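Local coordinates for nuclease (Salmonella phage SETP3, PDB 4QBN), which is a virus-type replication-repair (VRR-NUC) nuclease that probably cleaves nucleic acid phosphodiester bonds with the help of magnesium, at the interface of chains A and B. Coordinates in Å, arbitrary orientation; residue numbers count along the deposited sequence, not the author numbering. Chains: chain A/B, Nuclease.

The interface of chains A and B. Residues chain A 27, 30, 65, 68-69; chain B 21, 23, 37.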
ATOM      1  N   TYR A  27      -6.586  -4.498  -5.677  1.00 33.40           N
ATOM      2  CA  TYR A  27      -6.346  -5.698  -4.899  1.00 34.44           C
ATOM      3  C   TYR A  27      -6.542  -6.862  -5.806  1.00 36.66           C
ATOM      4  O   TYR A  27      -7.401  -6.790  -6.676  1.00 37.78           O
ATOM      5  CB  TYR A  27      -7.354  -5.846  -3.782  1.00 35.19           C
ATOM      6  CG  TYR A  27      -7.272  -4.841  -2.668  1.00 34.31           C
ATOM      7  CD1 TYR A  27      -6.062  -4.296  -2.257  1.00 33.21           C
ATOM      8  CD2 TYR A  27      -8.430  -4.453  -2.007  1.00 35.31           C
ATOM      9  CE1 TYR A  27      -6.015  -3.373  -1.188  1.00 33.31           C
ATOM     10  CE2 TYR A  27      -8.384  -3.552  -0.966  1.00 35.55           C
ATOM     11  CZ  TYR A  27      -7.193  -3.021  -0.558  1.00 34.66           C
ATOM     12  OH  TYR A  27      -7.145  -2.131   0.512  1.00 35.77           O
ATOM     13  N   ARG A  30     -10.381  -8.639  -4.789  1.00 45.09           N
ATOM     14  CA  ARG A  30     -11.132  -7.914  -3.783  1.00 41.59           C
ATOM     15  C   ARG A  30     -11.309  -6.505  -4.331  1.00 43.05           C
ATOM     16  O   ARG A  30     -10.422  -6.011  -5.019  1.00 38.50           O
ATOM     17  CB  ARG A  30     -10.301  -7.849  -2.469  1.00 45.21           C
ATOM     18  CG  ARG A  30     -11.064  -7.407  -1.234  1.00 53.14           C
ATOM     19  CD  ARG A  30     -10.172  -7.267   0.013  1.00 56.86           C
ATOM     20  NE  ARG A  30      -9.766  -8.544   0.618  1.00 63.03           N
ATOM     21  CZ  ARG A  30     -10.454  -9.207   1.558  1.00 69.31           C
ATOM     22  NH1 ARG A  30     -11.626  -8.734   2.009  1.00 56.88           N
ATOM     23  NH2 ARG A  30      -9.972 -10.357   2.046  1.00 78.45           N
ATOM     24  N   GLU A  65     -13.673   0.001   4.026  1.00 25.49           N
ATOM     25  CA  GLU A  65     -12.223  -0.289   3.864  1.00 23.35           C
ATOM     26  C   GLU A  65     -11.349   0.856   4.442  1.00 25.95           C
ATOM     27  O   GLU A  65     -10.368   0.626   5.187  1.00 23.45           O
ATOM     28  CB  GLU A  65     -11.910  -0.518   2.377  1.00 26.20           C
ATOM     29  CG  GLU A  65     -10.435  -0.944   2.128  1.00 27.52           C
ATOM     30  CD  GLU A  65     -10.165  -2.431   2.479  1.00 35.71           C
ATOM     31  OE1 GLU A  65     -11.073  -3.115   3.043  1.00 36.63           O
ATOM     32  OE2 GLU A  65      -9.057  -2.956   2.123  1.00 32.81           O
ATOM     33  N   ARG A  68     -11.241   0.367   8.182  1.00 26.13           N
ATOM     34  CA  ARG A  68     -10.367  -0.748   8.595  1.00 27.12           C
ATOM     35  C   ARG A  68      -8.912  -0.298   8.631  1.00 26.33           C
ATOM     36  O   ARG A  68      -8.118  -0.712   9.528  1.00 25.79           O
ATOM     37  CB  ARG A  68     -10.474  -1.944   7.614  1.00 27.01           C
ATOM     38  CG  ARG A  68     -11.846  -2.598   7.553  1.00 33.77           C
ATOM     39  CD  ARG A  68     -11.764  -3.888   6.667  1.00 36.80           C
ATOM     40  NE  ARG A  68     -13.077  -4.529   6.525  1.00 44.78           N
ATOM     41  CZ  ARG A  68     -13.846  -4.434   5.432  1.00 47.26           C
ATOM     42  NH1 ARG A  68     -13.440  -3.752   4.340  1.00 37.35           N
ATOM     43  NH2 ARG A  68     -15.013  -5.033   5.430  1.00 53.15           N
ATOM     44  N   PHE A  69      -8.537   0.513   7.648  1.00 22.32           N
ATOM     45  CA  PHE A  69      -7.180   1.055   7.590  1.00 21.27           C
ATOM     46  C   PHE A  69      -6.963   2.039   8.751  1.00 21.16           C
ATOM     47  O   PHE A  69      -5.926   1.978   9.452  1.00 20.41           O
ATOM     48  CB  PHE A  69      -6.945   1.822   6.273  1.00 20.09           C
ATOM     49  CG  PHE A  69      -6.477   0.949   5.105  1.00 20.17           C
ATOM     50  CD1 PHE A  69      -7.112  -0.255   4.799  1.00 19.99           C
ATOM     51  CD2 PHE A  69      -5.448   1.406   4.271  1.00 23.69           C
ATOM     52  CE1 PHE A  69      -6.676  -1.015   3.680  1.00 23.10           C
ATOM     53  CE2 PHE A  69      -5.031   0.656   3.191  1.00 25.59           C
ATOM     54  CZ  PHE A  69      -5.656  -0.561   2.893  1.00 23.24           C
TER
ATOM     55  N   LEU B  21      -4.170  -6.025   9.153  1.00 23.07           N
ATOM     56  CA  LEU B  21      -5.123  -6.219   8.041  1.00 24.14           C
ATOM     57  C   LEU B  21      -4.220  -6.656   6.918  1.00 26.17           C
ATOM     58  O   LEU B  21      -3.194  -6.017   6.710  1.00 24.18           O
ATOM     59  CB  LEU B  21      -5.728  -4.869   7.684  1.00 24.59           C
ATOM     60  CG  LEU B  21      -6.832  -4.938   6.615  1.00 30.30           C
ATOM     61  CD1 LEU B  21      -8.038  -5.707   7.150  1.00 37.35           C
ATOM     62  CD2 LEU B  21      -7.235  -3.518   6.290  1.00 27.16           C
ATOM     63  N   ARG B  23      -3.792  -7.515   2.726  1.00 23.17           N
ATOM     64  CA  ARG B  23      -4.468  -7.452   1.399  1.00 23.80           C
ATOM     65  C   ARG B  23      -3.482  -7.945   0.329  1.00 24.83           C
ATOM     66  O   ARG B  23      -2.293  -7.645   0.442  1.00 24.98           O
ATOM     67  CB  ARG B  23      -4.843  -6.009   1.037  1.00 24.37           C
ATOM     68  CG  ARG B  23      -5.944  -5.420   1.996  1.00 26.84           C
ATOM     69  CD  ARG B  23      -7.247  -6.057   1.574  1.00 29.47           C
ATOM     70  NE  ARG B  23      -8.403  -5.602   2.390  1.00 32.94           N
ATOM     71  CZ  ARG B  23      -8.895  -6.278   3.441  1.00 35.30           C
ATOM     72  NH1 ARG B  23      -8.316  -7.399   3.866  1.00 31.96           N
ATOM     73  NH2 ARG B  23      -9.981  -5.807   4.073  1.00 33.61           N
ATOM     74  N   LEU B  37       0.092  -6.336   1.255  1.00 17.52           N
ATOM     75  CA  LEU B  37       0.122  -5.073   2.047  1.00 19.83           C
ATOM     76  C   LEU B  37      -0.350  -5.487   3.434  1.00 20.01           C
ATOM     77  O   LEU B  37      -1.366  -6.199   3.539  1.00 21.46           O
ATOM     78  CB  LEU B  37      -0.881  -4.088   1.414  1.00 21.03           C
ATOM     79  CG  LEU B  37      -1.218  -2.871   2.304  1.00 21.29           C
ATOM     80  CD1 LEU B  37       0.017  -1.968   2.531  1.00 23.08           C
ATOM     81  CD2 LEU B  37      -2.376  -2.121   1.625  1.00 24.62           C
TER
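The guanidinium of B:Arg23 is sandwiched between its own chain and the partner: B:Leu21 CG sits over one face, while the other is overlain by A:Arg30, the two guanidinium planes being 8° apart. A:Arg30 is poorly ordered, which makes this stack tentative. At the edge comes the carboxylate of A:Glu65, nearly coplanar with the guanidinium and gripped side-on. B:Arg23 NE gives a salt-bridged hydrogen bond of 2.7 Å to A:Glu65 OE2, and B:Arg23 NH2 a nearly straight one of 3.1 Å to A:Glu65 OE1, both into syn lone pairs. The A:Tyr27 ring offers a face to B:Arg23 CD, 3.8 Å from the ring centroid in a CH-pi contact; the bend at chi2 (-75°) carries the arginine past the tyrosine toward the carboxylate.

Neighbours on the same chain, themselves touching B:Arg23, hold the acceptor. A:Tyr27 OH bonds to the anti lone pair of A:Glu65 OE2 at 2.6 Å, and A:Arg68 NH1 meets A:Glu65 OE1 nearly along its C-O axis. Each oxygen thus takes at least two donors, which should restrain the carboxylate's rotation. B:Arg23 and A:Arg68, both bonded to it, probably favour its ionised form.

This two-fold symmetric contact joins two nuclease copies of the deposited assembly, possibly the functional dimer, which the structure alone does not prove. Beside the polar cluster, A:Phe69 of helix 60-71 packs against leucines: B:Leu21 CD2 touches A:Phe69 CD1 at 3.6 Å, and B:Leu37 CD2 reaches A:Phe69 CZ at 3.8 Å.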